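Local coordinates for protein Ika8 (Synthetic construct, PDB 6G6O) that is a computationally designed, symmetrical eight-bladed beta-propeller of WD40 type, an artificial protein with no natural function assigned, at residues W40-G45 / V317-I322; V199-I202 / L207-D210; D212-E217 / G245-S250; V237-I242 / W280-G285. All coordinates share one frame; numbering follows the deposited sequence.

Contact 1. Residues W40-G45 / V317-I322; sequences WDILTG and VKVWYI
I42 lays its CD1 methyl across both methyl groups of V319. The two residues come from adjacent blades of an eight-bladed WD40 beta-propeller. I42 follows strand 37-41, and V319 lies in strand 317-321. Both strands are the third from the central axis in their blades. The blade of V319 is completed on its outside by the N-terminal strand 7-10, so the contact lies where the ring closes.

I42 CD1 is 3.7 Å from V319 CG1 and 3.8 Å from V319 CG2. V319 holds CG1 anti to its own nitrogen (chi1 175°), which turns the two methyls jointly to the other blade. The side chains meet at a slant. Two residues earlier on each segment, W40 approaches V317 more loosely, with W40 NE1 4.5 Å from V317 CG2. The valine meets the indole obliquely. That NE1 has its hydrogen bond elsewhere, to S30 OG in the same blade. F23 and V9 line the same region from strands 18-24 and 7-10. All four touching residues are buried, and what meets across the contact is mainly apolar.

The turn that carries I42 is shaped by D41. Its OD1 accepts from L43 N at 3.1 Å, which makes an Asx turn. T44 OG1 donates to D41 OD2 at 2.7 Å, and both donors stand above the carboxylate plane.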
loop_
_atom_site.group_PDB
_atom_site.type_symbol
_atom_site.label_atom_id
_atom_site.label_comp_id
_atom_site.label_asym_id
_atom_site.label_seq_id
_atom_site.Cartn_x
_atom_site.Cartn_y
_atom_site.Cartn_z
ATOM N N TRP A 40 -18.686 -1.036 -0.482
ATOM C CA TRP A 40 -19.367 -0.955 -1.766
ATOM C C TRP A 40 -19.577 -2.339 -2.363
ATOM O O TRP A 40 -18.825 -3.278 -2.086
ATOM C CB TRP A 40 -18.576 -0.093 -2.754
ATOM C CG TRP A 40 -18.177 1.241 -2.213
ATOM C CD1 TRP A 40 -16.947 1.603 -1.751
ATOM C CD2 TRP A 40 -19.011 2.399 -2.083
ATOM N NE1 TRP A 40 -16.962 2.913 -1.339
ATOM C CE2 TRP A 40 -18.219 3.423 -1.532
ATOM C CE3 TRP A 40 -20.350 2.668 -2.380
ATOM C CZ2 TRP A 40 -18.720 4.695 -1.270
ATOM C CZ3 TRP A 40 -20.847 3.930 -2.118
ATOM C CH2 TRP A 40 -20.035 4.928 -1.568
ATOM N N ASP A 41 -20.614 -2.451 -3.190
ATOM C CA ASP A 41 -20.900 -3.653 -3.969
ATOM C C ASP A 41 -20.511 -3.367 -5.412
ATOM O O ASP A 41 -21.159 -2.559 -6.086
ATOM C CB ASP A 41 -22.376 -4.037 -3.859
ATOM C CG ASP A 41 -22.678 -5.396 -4.460
ATOM O OD1 ASP A 41 -21.774 -6.007 -5.069
ATOM O OD2 ASP A 41 -23.833 -5.853 -4.330
ATOM N N ILE A 42 -19.452 -4.025 -5.887
ATOM C CA ILE A 42 -18.984 -3.777 -7.247
ATOM C C ILE A 42 -19.998 -4.275 -8.271
ATOM O O ILE A 42 -20.160 -3.672 -9.338
ATOM C CB ILE A 42 -17.596 -4.415 -7.450
ATOM C CG1 ILE A 42 -16.516 -3.508 -6.853
ATOM C CG2 ILE A 42 -17.327 -4.717 -8.924
ATOM C CD1 ILE A 42 -15.298 -3.324 -7.731
ATOM N N LEU A 43 -20.717 -5.353 -7.958
ATOM C CA LEU A 43 -21.653 -5.924 -8.918
ATOM C C LEU A 43 -22.920 -5.089 -9.071
ATOM O O LEU A 43 -23.497 -5.049 -10.162
ATOM C CB LEU A 43 -22.012 -7.354 -8.511
ATOM C CG LEU A 43 -20.835 -8.333 -8.487
ATOM C CD1 LEU A 43 -21.314 -9.758 -8.260
ATOM C CD2 LEU A 43 -20.032 -8.232 -9.774
ATOM N N THR A 44 -23.367 -4.419 -8.007
ATOM C CA THR A 44 -24.591 -3.634 -8.054
ATOM C C THR A 44 -24.368 -2.137 -7.890
ATOM O O THR A 44 -25.326 -1.369 -8.028
ATOM C CB THR A 44 -25.579 -4.106 -6.974
ATOM O OG1 THR A 44 -25.046 -3.822 -5.675
ATOM C CG2 THR A 44 -25.832 -5.598 -7.096
ATOM N N GLY A 45 -23.143 -1.701 -7.598
ATOM C CA GLY A 45 -22.861 -0.299 -7.382
ATOM C C GLY A 45 -23.383 0.276 -6.086
ATOM O O GLY A 45 -23.039 1.417 -5.754
ATOM N N VAL A 317 -14.883 7.663 -5.658
ATOM C CA VAL A 317 -14.422 6.295 -5.856
ATOM C C VAL A 317 -15.007 5.802 -7.169
ATOM O O VAL A 317 -16.218 5.914 -7.393
ATOM C CB VAL A 317 -14.834 5.376 -4.691
ATOM C CG1 VAL A 317 -14.192 4.008 -4.842
ATOM C CG2 VAL A 317 -14.457 6.003 -3.361
ATOM N N LYS A 318 -14.152 5.272 -8.038
ATOM C CA LYS A 318 -14.573 4.824 -9.356
ATOM C C LYS A 318 -14.049 3.421 -9.624
ATOM O O LYS A 318 -12.979 3.034 -9.145
ATOM C CB LYS A 318 -14.099 5.790 -10.451
ATOM C CG LYS A 318 -14.762 7.159 -10.377
ATOM C CD LYS A 318 -14.320 8.063 -11.510
ATOM C CE LYS A 318 -15.045 9.397 -11.462
ATOM N NZ LYS A 318 -14.581 10.318 -12.534
ATOM N N VAL A 319 -14.825 2.663 -10.394
ATOM C CA VAL A 319 -14.515 1.279 -10.734
ATOM C C VAL A 319 -14.427 1.180 -12.250
ATOM O O VAL A 319 -15.420 1.410 -12.948
ATOM C CB VAL A 319 -15.569 0.308 -10.180
ATOM C CG1 VAL A 319 -15.282 -1.109 -10.646
ATOM C CG2 VAL A 319 -15.611 0.380 -8.663
ATOM N N TRP A 320 -13.244 0.839 -12.751
ATOM C CA TRP A 320 -12.972 0.752 -14.177
ATOM C C TRP A 320 -12.853 -0.705 -14.605
ATOM O O TRP A 320 -12.593 -1.596 -13.791
ATOM C CB TRP A 320 -11.683 1.499 -14.537
ATOM C CG TRP A 320 -11.487 2.771 -13.774
ATOM C CD1 TRP A 320 -10.806 2.928 -12.602
ATOM C CD2 TRP A 320 -11.958 4.074 -14.140
ATOM N NE1 TRP A 320 -10.835 4.242 -12.208
ATOM C CE2 TRP A 320 -11.534 4.968 -13.137
ATOM C CE3 TRP A 320 -12.699 4.569 -15.217
ATOM C CZ2 TRP A 320 -11.827 6.327 -13.179
ATOM C CZ3 TRP A 320 -12.992 5.919 -15.254
ATOM C CH2 TRP A 320 -12.557 6.782 -14.242
ATOM N N TYR A 321 -13.044 -0.938 -15.901
ATOM C CA TYR A 321 -12.859 -2.252 -16.500
ATOM C C TYR A 321 -11.759 -2.187 -17.548
ATOM O O TYR A 321 -11.711 -1.255 -18.356
ATOM C CB TYR A 321 -14.146 -2.770 -17.150
ATOM C CG TYR A 321 -13.917 -3.992 -18.012
ATOM C CD1 TYR A 321 -13.648 -5.228 -17.438
ATOM C CD2 TYR A 321 -13.947 -3.907 -19.399
ATOM C CE1 TYR A 321 -13.428 -6.347 -18.218
ATOM C CE2 TYR A 321 -13.726 -5.022 -20.188
ATOM C CZ TYR A 321 -13.467 -6.238 -19.592
ATOM O OH TYR A 321 -13.249 -7.349 -20.372
ATOM N N ILE A 322 -10.881 -3.184 -17.535
ATOM C CA ILE A 322 -9.834 -3.285 -18.542
ATOM C C ILE A 322 -10.400 -3.909 -19.812
ATOM O O ILE A 322 -10.818 -3.202 -20.729
ATOM C CB ILE A 322 -8.634 -4.092 -18.026
ATOM C CG1 ILE A 322 -8.024 -3.411 -16.799
ATOM C CG2 ILE A 322 -7.593 -4.263 -19.122
ATOM C CD1 ILE A 322 -7.460 -2.041 -17.082
#

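Contact 2. Residues V199-I202 / L207-D210; sequences VWDI and LLRD
The outer beta hairpin of a propeller blade, strands 197-201 and 207-211, holds this contact, and its pairing includes a classic beta bulge. L208 and R209 both face V199. V199 N donates to R209 O at 2.8 Å in a nearly straight bond (171°). V199 O receives two weak bonds, from L208 N at 2.8 Å and from R209 N at 3.3 Å. V199 and R209 lie side by side, with their CB atoms 3.8 Å apart.

On the face with W200, L207 CD1 stands over the six-membered ring, 3.8 Å from its centroid and 8° off the normal, a CH-pi contact. L207 extends CG away from its nitrogen (chi1 -170°), which brings the methyl over the indole. W200 NE1 is bonded to S190 OG in the next strand inward. Replacing W200 with an alanine would probably leave the L207 methyl without its aromatic floor and S190 without this donor. L208 CD1 packs at 3.9 Å on D201 CB, while D201 OD1 accepts from T204 N and L203 N. Within this part of the hairpin one firm backbone bond and two weak ones are joined by the L207 and L208 contacts, so apolar packing probably shares the hold.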
loop_
_atom_site.group_PDB
_atom_site.type_symbol
_atom_site.label_atom_id
_atom_site.label_comp_id
_atom_site.label_asym_id
_atom_site.label_seq_id
_atom_site.Cartn_x
_atom_site.Cartn_y
_atom_site.Cartn_z
ATOM N N VAL A 199 18.831 -4.497 -2.747
ATOM C CA VAL A 199 18.456 -5.900 -2.624
ATOM C C VAL A 199 19.336 -6.527 -1.552
ATOM O O VAL A 199 20.568 -6.532 -1.675
ATOM C CB VAL A 199 18.598 -6.640 -3.962
ATOM C CG1 VAL A 199 18.475 -8.140 -3.757
ATOM C CG2 VAL A 199 17.555 -6.141 -4.945
ATOM N N TRP A 200 18.709 -7.054 -0.506
ATOM C CA TRP A 200 19.416 -7.561 0.659
ATOM C C TRP A 200 19.309 -9.075 0.743
ATOM O O TRP A 200 18.475 -9.704 0.087
ATOM C CB TRP A 200 18.864 -6.948 1.948
ATOM C CG TRP A 200 18.732 -5.471 1.896
ATOM C CD1 TRP A 200 17.636 -4.759 1.513
ATOM C CD2 TRP A 200 19.734 -4.512 2.245
ATOM N NE1 TRP A 200 17.893 -3.414 1.599
ATOM C CE2 TRP A 200 19.175 -3.236 2.048
ATOM C CE3 TRP A 200 21.050 -4.610 2.705
ATOM C CZ2 TRP A 200 19.885 -2.066 2.295
ATOM C CZ3 TRP A 200 21.754 -3.446 2.949
ATOM C CH2 TRP A 200 21.171 -2.191 2.742
ATOM N N ASP A 201 20.167 -9.650 1.578
ATOM C CA ASP A 201 20.128 -11.070 1.889
ATOM C C ASP A 201 19.469 -11.243 3.252
ATOM O O ASP A 201 19.947 -10.692 4.248
ATOM C CB ASP A 201 21.530 -11.676 1.871
ATOM C CG ASP A 201 21.509 -13.190 1.856
ATOM O OD1 ASP A 201 21.151 -13.793 2.889
ATOM O OD2 ASP A 201 21.836 -13.786 0.808
ATOM N N ILE A 202 18.371 -12.005 3.293
ATOM C CA ILE A 202 17.591 -12.140 4.521
ATOM C C ILE A 202 18.371 -12.841 5.626
ATOM O O ILE A 202 17.997 -12.742 6.800
ATOM C CB ILE A 202 16.271 -12.889 4.253
ATOM C CG1 ILE A 202 15.265 -12.641 5.378
ATOM C CG2 ILE A 202 16.516 -14.372 4.193
ATOM C CD1 ILE A 202 15.178 -11.210 5.831
ATOM N N LEU A 207 24.479 -6.277 0.969
ATOM C CA LEU A 207 23.882 -5.506 -0.109
ATOM C C LEU A 207 24.198 -6.183 -1.435
ATOM O O LEU A 207 25.227 -5.901 -2.058
ATOM C CB LEU A 207 24.396 -4.067 -0.086
ATOM C CG LEU A 207 23.683 -3.075 -1.000
ATOM C CD1 LEU A 207 22.183 -3.285 -0.923
ATOM C CD2 LEU A 207 24.046 -1.656 -0.603
ATOM N N LEU A 208 23.322 -7.095 -1.864
ATOM C CA LEU A 208 23.583 -7.861 -3.077
ATOM C C LEU A 208 23.493 -6.981 -4.317
ATOM O O LEU A 208 24.285 -7.137 -5.253
ATOM C CB LEU A 208 22.608 -9.033 -3.167
ATOM C CG LEU A 208 22.735 -10.046 -2.027
ATOM C CD1 LEU A 208 21.510 -10.937 -1.954
ATOM C CD2 LEU A 208 23.993 -10.880 -2.195
ATOM N N ARG A 209 22.538 -6.054 -4.342
ATOM C CA ARG A 209 22.391 -5.119 -5.445
ATOM C C ARG A 209 22.045 -3.748 -4.892
ATOM O O ARG A 209 21.201 -3.627 -4.002
ATOM C CB ARG A 209 21.309 -5.572 -6.432
ATOM C CG ARG A 209 21.660 -6.828 -7.210
ATOM C CD ARG A 209 22.657 -6.528 -8.315
ATOM N NE ARG A 209 22.969 -7.718 -9.101
ATOM C CZ ARG A 209 24.124 -8.371 -9.040
ATOM N NH1 ARG A 209 25.085 -7.949 -8.230
ATOM N NH2 ARG A 209 24.321 -9.447 -9.791
ATOM N N ASP A 210 22.703 -2.719 -5.424
ATOM C CA ASP A 210 22.448 -1.337 -5.017
ATOM C C ASP A 210 22.411 -0.485 -6.281
ATOM O O ASP A 210 23.456 -0.163 -6.853
ATOM C CB ASP A 210 23.507 -0.834 -4.043
ATOM C CG ASP A 210 23.472 0.672 -3.873
ATOM O OD1 ASP A 210 22.392 1.214 -3.552
ATOM O OD2 ASP A 210 24.526 1.315 -4.060
#

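Contact 3. Residues D212-E217 / G245-S250; sequences DGHQSE and GQELVS
The loop 212-217 and the segment 245-250 do not pair as strands; their nearest CA atoms, those of H214 and E247, are 8.5 Å apart. The gap is bridged by the H214 side chain. Its NE2 donates to G245 O at 2.6 Å. The bond is short and bent at the hydrogen (139°), yet the imidazole comes in nearly along the C=O axis. The oxygen lies close to the ring plane, so the donor edge of the histidine is used. H214 sets CG beside its backbone nitrogen (chi1 -48°), and this carries the ring across to G245.

One face of the ring is used by E247. Its CG sits 3.8 Å from the ring centroid, close to the ring normal, in a CH-pi contact. The glutamate runs past the histidine in the opposite direction.

G213 and H214 form the Gly-His pair familiar from WD repeats. Their loop leads from strand 207-211, the outermost of one blade, to strand 218-224, the innermost of the next. Strand 247-249 is the outermost strand of that second blade. The contact thus ties the entry loop of a blade to its outer edge. W240, in strand 237-241, meets the H214 ring edge-to-face. An alanine in place of H214 would probably leave G245 O without this donor and the E247 CG methylene without a ring to rest on. Q215, the next residue, turns into the blade, where its OE1 pairs with S230 OG and its NE2 with T236 OG1.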
loop_
_atom_site.group_PDB
_atom_site.type_symbol
_atom_site.label_atom_id
_atom_site.label_comp_id
_atom_site.label_asym_id
_atom_site.label_seq_id
_atom_site.Cartn_x
_atom_site.Cartn_y
_atom_site.Cartn_z
ATOM N N ASP A 212 20.993 3.119 -8.161
ATOM C CA ASP A 212 20.567 4.481 -7.861
ATOM C C ASP A 212 19.217 4.821 -8.477
ATOM O O ASP A 212 18.629 5.846 -8.118
ATOM C CB ASP A 212 21.627 5.481 -8.340
ATOM C CG ASP A 212 21.585 6.797 -7.575
ATOM O OD1 ASP A 212 20.657 7.605 -7.800
ATOM O OD2 ASP A 212 22.479 7.018 -6.731
ATOM N N GLY A 213 18.709 3.988 -9.380
ATOM C CA GLY A 213 17.435 4.251 -10.014
ATOM C C GLY A 213 17.569 5.165 -11.215
ATOM O O GLY A 213 18.645 5.662 -11.555
ATOM N N HIS A 214 16.433 5.393 -11.871
ATOM C CA HIS A 214 16.375 6.218 -13.069
ATOM C C HIS A 214 15.564 7.491 -12.866
ATOM O O HIS A 214 15.223 8.160 -13.846
ATOM C CB HIS A 214 15.803 5.411 -14.236
ATOM C CG HIS A 214 16.432 4.063 -14.401
ATOM N ND1 HIS A 214 17.646 3.881 -15.027
ATOM C CD2 HIS A 214 16.016 2.832 -14.020
ATOM C CE1 HIS A 214 17.951 2.595 -15.025
ATOM N NE2 HIS A 214 16.978 1.938 -14.420
ATOM N N GLN A 215 15.250 7.844 -11.620
ATOM C CA GLN A 215 14.453 9.026 -11.329
ATOM C C GLN A 215 14.960 9.686 -10.055
ATOM O O GLN A 215 15.650 9.067 -9.239
ATOM C CB GLN A 215 12.964 8.682 -11.176
ATOM C CG GLN A 215 12.268 8.296 -12.470
ATOM C CD GLN A 215 11.139 7.309 -12.251
ATOM O OE1 GLN A 215 11.321 6.268 -11.620
ATOM N NE2 GLN A 215 9.962 7.631 -12.776
ATOM N N SER A 216 14.610 10.959 -9.899
ATOM C CA SER A 216 14.831 11.700 -8.667
ATOM C C SER A 216 13.488 11.977 -8.007
ATOM O O SER A 216 12.518 12.334 -8.682
ATOM C CB SER A 216 15.572 13.013 -8.934
ATOM O OG SER A 216 16.889 12.772 -9.397
ATOM N N GLU A 217 13.441 11.805 -6.684
ATOM C CA GLU A 217 12.211 11.943 -5.910
ATOM C C GLU A 217 11.115 11.018 -6.422
ATOM O O GLU A 217 10.189 11.470 -7.104
ATOM C CB GLU A 217 11.698 13.387 -5.930
ATOM C CG GLU A 217 12.744 14.460 -5.708
ATOM C CD GLU A 217 12.131 15.847 -5.681
ATOM O OE1 GLU A 217 11.422 16.166 -4.703
ATOM O OE2 GLU A 217 12.345 16.615 -6.642
ATOM N N GLY A 245 19.064 -3.530 -12.808
ATOM C CA GLY A 245 18.721 -2.129 -12.882
ATOM C C GLY A 245 18.373 -1.634 -14.267
ATOM O O GLY A 245 18.026 -0.456 -14.416
ATOM N N GLN A 246 18.454 -2.488 -15.282
ATOM C CA GLN A 246 18.135 -2.076 -16.640
ATOM C C GLN A 246 16.632 -1.895 -16.803
ATOM O O GLN A 246 15.834 -2.661 -16.256
ATOM C CB GLN A 246 18.650 -3.111 -17.640
ATOM C CG GLN A 246 18.020 -4.487 -17.479
ATOM C CD GLN A 246 18.458 -5.464 -18.549
ATOM O OE1 GLN A 246 19.604 -5.442 -18.996
ATOM N NE2 GLN A 246 17.543 -6.331 -18.968
ATOM N N GLU A 247 16.248 -0.871 -17.558
ATOM C CA GLU A 247 14.837 -0.642 -17.833
ATOM C C GLU A 247 14.292 -1.739 -18.738
ATOM O O GLU A 247 14.983 -2.227 -19.636
ATOM C CB GLU A 247 14.634 0.730 -18.475
ATOM C CG GLU A 247 14.827 1.889 -17.510
ATOM C CD GLU A 247 14.179 3.169 -17.993
ATOM O OE1 GLU A 247 14.911 4.077 -18.440
ATOM O OE2 GLU A 247 12.936 3.267 -17.926
ATOM N N LEU A 248 13.045 -2.135 -18.491
ATOM C CA LEU A 248 12.438 -3.242 -19.216
ATOM C C LEU A 248 11.439 -2.802 -20.278
ATOM O O LEU A 248 11.147 -3.585 -21.187
ATOM C CB LEU A 248 11.743 -4.198 -18.239
ATOM C CG LEU A 248 12.667 -5.069 -17.386
ATOM C CD1 LEU A 248 11.855 -6.016 -16.521
ATOM C CD2 LEU A 248 13.639 -5.842 -18.264
ATOM N N VAL A 249 10.910 -1.582 -20.187
ATOM C CA VAL A 249 9.982 -1.068 -21.187
ATOM C C VAL A 249 9.927 0.443 -21.038
ATOM O O VAL A 249 10.168 0.984 -19.954
ATOM C CB VAL A 249 8.581 -1.717 -21.047
ATOM C CG1 VAL A 249 7.858 -1.187 -19.818
ATOM C CG2 VAL A 249 7.757 -1.490 -22.305
ATOM N N SER A 250 9.616 1.127 -22.135
ATOM C CA SER A 250 9.550 2.581 -22.168
ATOM C C SER A 250 8.091 3.021 -22.170
ATOM O O SER A 250 7.356 2.740 -23.123
ATOM C CB SER A 250 10.279 3.128 -23.395
ATOM O OG SER A 250 10.114 4.530 -23.506
#

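Contact 4. Residues V237-I242 / W280-G285; sequences VKVWYI and WDILTG
This contact belongs to the interface between two consecutive propeller blades, where third strands face each other across apolar side chains. V239 in strand 237-241 meets I282, just past the end of strand 276-281. I282 CD1 is 3.5 Å from V239 CG1 and 3.9 Å from V239 CG2. The isoleucine is stretched out, with CG1 anti to the backbone nitrogen (chi1 -151°) and CD1 continuing the extended chain. CG1 therefore joins the contact too, 3.8 Å from V239 CG1. The pairing involves two carbons on each side.

Two residues back along both segments, V237 and W280 approach more loosely. V237 CG2 is 4.3 Å from W280 CH2, at the far corner of the indole, and meets the ring obliquely. W280 NE1 makes a weak bond to E252 OE1.

The turn after W280 is fixed by D281. Its OD1 accepts from L283 N at 2.7 Å and from T284 N at 3.1 Å, an Asx turn extended into an Asx motif. The two N-H groups reach the oxygen from opposite faces of the carboxylate plane. These bonds bracket the turn and are consistent with a fixed position for I282.

V239 also packs on I227 and V229 of strand 227-232 and on L248 and V249 of strand 247-249, its neighbours in the blade. Strand 258-264, innermost in the other blade, supplies F263 against I282 and I258 and L261 against V237.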
loop_
_atom_site.group_PDB
_atom_site.type_symbol
_atom_site.label_atom_id
_atom_site.label_comp_id
_atom_site.label_asym_id
_atom_site.label_seq_id
_atom_site.Cartn_x
_atom_site.Cartn_y
_atom_site.Cartn_z
ATOM N N VAL A 237 6.840 7.209 -15.330
ATOM C CA VAL A 237 6.561 5.868 -14.831
ATOM C C VAL A 237 7.520 4.917 -15.532
ATOM O O VAL A 237 7.490 4.792 -16.762
ATOM C CB VAL A 237 5.102 5.458 -15.078
ATOM C CG1 VAL A 237 4.831 4.079 -14.495
ATOM C CG2 VAL A 237 4.155 6.484 -14.488
ATOM N N LYS A 238 8.367 4.248 -14.756
ATOM C CA LYS A 238 9.422 3.419 -15.315
ATOM C C LYS A 238 9.307 1.987 -14.813
ATOM O O LYS A 238 8.815 1.731 -13.711
ATOM C CB LYS A 238 10.804 3.993 -14.982
ATOM C CG LYS A 238 11.132 5.232 -15.797
ATOM C CD LYS A 238 12.335 5.981 -15.262
ATOM C CE LYS A 238 12.627 7.198 -16.125
ATOM N NZ LYS A 238 13.711 8.049 -15.567
ATOM N N VAL A 239 9.759 1.057 -15.649
ATOM C CA VAL A 239 9.742 -0.370 -15.352
ATOM C C VAL A 239 11.144 -0.908 -15.594
ATOM O O VAL A 239 11.667 -0.806 -16.709
ATOM C CB VAL A 239 8.718 -1.125 -16.216
ATOM C CG1 VAL A 239 9.034 -2.609 -16.230
ATOM C CG2 VAL A 239 7.307 -0.877 -15.707
ATOM N N TRP A 240 11.753 -1.477 -14.555
ATOM C CA TRP A 240 13.128 -1.938 -14.667
ATOM C C TRP A 240 13.330 -3.168 -13.794
ATOM O O TRP A 240 12.529 -3.467 -12.906
ATOM C CB TRP A 240 14.130 -0.831 -14.305
ATOM C CG TRP A 240 13.865 -0.103 -13.018
ATOM C CD1 TRP A 240 12.719 0.547 -12.655
ATOM C CD2 TRP A 240 14.785 0.078 -11.937
ATOM N NE1 TRP A 240 12.865 1.105 -11.410
ATOM C CE2 TRP A 240 14.125 0.832 -10.948
ATOM C CE3 TRP A 240 16.100 -0.332 -11.707
ATOM C CZ2 TRP A 240 14.738 1.184 -9.748
ATOM C CZ3 TRP A 240 16.706 0.017 -10.516
ATOM C CH2 TRP A 240 16.026 0.768 -9.552
ATOM N N TYR A 241 14.422 -3.876 -14.067
ATOM C CA TYR A 241 14.684 -5.175 -13.468
ATOM C C TYR A 241 15.475 -5.026 -12.173
ATOM O O TYR A 241 16.398 -4.213 -12.084
ATOM C CB TYR A 241 15.447 -6.063 -14.452
ATOM C CG TYR A 241 15.428 -7.534 -14.107
ATOM C CD1 TYR A 241 14.229 -8.226 -13.997
ATOM C CD2 TYR A 241 16.611 -8.235 -13.908
ATOM C CE1 TYR A 241 14.208 -9.570 -13.686
ATOM C CE2 TYR A 241 16.598 -9.582 -13.597
ATOM C CZ TYR A 241 15.394 -10.245 -13.487
ATOM O OH TYR A 241 15.376 -11.586 -13.180
ATOM N N ILE A 242 15.101 -5.825 -11.172
ATOM C CA ILE A 242 15.771 -5.775 -9.876
ATOM C C ILE A 242 17.207 -6.275 -9.990
ATOM O O ILE A 242 18.116 -5.751 -9.332
ATOM C CB ILE A 242 14.963 -6.582 -8.841
ATOM C CG1 ILE A 242 13.930 -5.689 -8.157
ATOM C CG2 ILE A 242 15.869 -7.238 -7.816
ATOM C CD1 ILE A 242 12.946 -6.440 -7.292
ATOM N N TRP A 280 -1.092 0.621 -19.043
ATOM C CA TRP A 280 -0.220 0.031 -20.046
ATOM C C TRP A 280 -0.200 -1.482 -19.903
ATOM O O TRP A 280 -0.592 -2.038 -18.874
ATOM C CB TRP A 280 1.222 0.542 -19.936
ATOM C CG TRP A 280 1.399 2.014 -20.063
ATOM C CD1 TRP A 280 1.688 2.711 -21.199
ATOM C CD2 TRP A 280 1.337 2.975 -19.006
ATOM N NE1 TRP A 280 1.794 4.049 -20.917
ATOM C CE2 TRP A 280 1.582 4.239 -19.577
ATOM C CE3 TRP A 280 1.088 2.891 -17.634
ATOM C CZ2 TRP A 280 1.588 5.408 -18.824
ATOM C CZ3 TRP A 280 1.094 4.051 -16.889
ATOM C CH2 TRP A 280 1.344 5.294 -17.484
ATOM N N ASP A 281 0.273 -2.140 -20.954
ATOM C CA ASP A 281 0.679 -3.536 -20.891
ATOM C C ASP A 281 2.201 -3.555 -20.818
ATOM O O ASP A 281 2.875 -3.027 -21.709
ATOM C CB ASP A 281 0.166 -4.319 -22.102
ATOM C CG ASP A 281 0.634 -5.767 -22.112
ATOM O OD1 ASP A 281 1.848 -6.007 -22.257
ATOM O OD2 ASP A 281 -0.216 -6.670 -21.974
ATOM N N ILE A 282 2.738 -4.156 -19.751
ATOM C CA ILE A 282 4.173 -4.097 -19.497
ATOM C C ILE A 282 4.980 -4.819 -20.569
ATOM O O ILE A 282 6.186 -4.579 -20.696
ATOM C CB ILE A 282 4.487 -4.673 -18.103
ATOM C CG1 ILE A 282 5.740 -4.020 -17.522
ATOM C CG2 ILE A 282 4.675 -6.179 -18.167
ATOM C CD1 ILE A 282 6.107 -4.551 -16.160
ATOM N N LEU A 283 4.349 -5.691 -21.353
ATOM C CA LEU A 283 5.060 -6.475 -22.352
ATOM C C LEU A 283 5.213 -5.721 -23.669
ATOM O O LEU A 283 6.319 -5.629 -24.211
ATOM C CB LEU A 283 4.334 -7.803 -22.583
ATOM C CG LEU A 283 5.191 -9.062 -22.634
ATOM C CD1 LEU A 283 6.314 -8.971 -21.616
ATOM C CD2 LEU A 283 4.317 -10.271 -22.367
ATOM N N THR A 284 4.116 -5.180 -24.192
ATOM C CA THR A 284 4.148 -4.432 -25.441
ATOM C C THR A 284 4.396 -2.945 -25.241
ATOM O O THR A 284 4.615 -2.232 -26.225
ATOM C CB THR A 284 2.833 -4.624 -26.208
ATOM O OG1 THR A 284 1.739 -4.141 -25.418
ATOM C CG2 THR A 284 2.613 -6.094 -26.525
ATOM N N GLY A 285 4.371 -2.463 -24.000
ATOM C CA GLY A 285 4.498 -1.047 -23.731
ATOM C C GLY A 285 3.371 -0.192 -24.261
ATOM O O GLY A 285 3.453 1.038 -24.168
#

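From the N terminus, strand 7-10 first joins the last blade, beside strand 317-321. The chain then reaches 40-45, where contact 1 opens; it closes only at 317-322, so its loop spans most of the ring and contains the other three contacts. Contact 2 opens and closes within a few residues, as the hairpin of 197-201 and 207-211. Contact 3 opens next at 212-217. Contact 4 opens at 237-242 before contact 3 closes at 245-250, then closes at 280-285, so these two cross. Contacts 1 and 4 join neighbouring blades, contacts 2 and 3 lie within blades, and V199 of contact 2 touches I242 of contact 4 across another blade boundary.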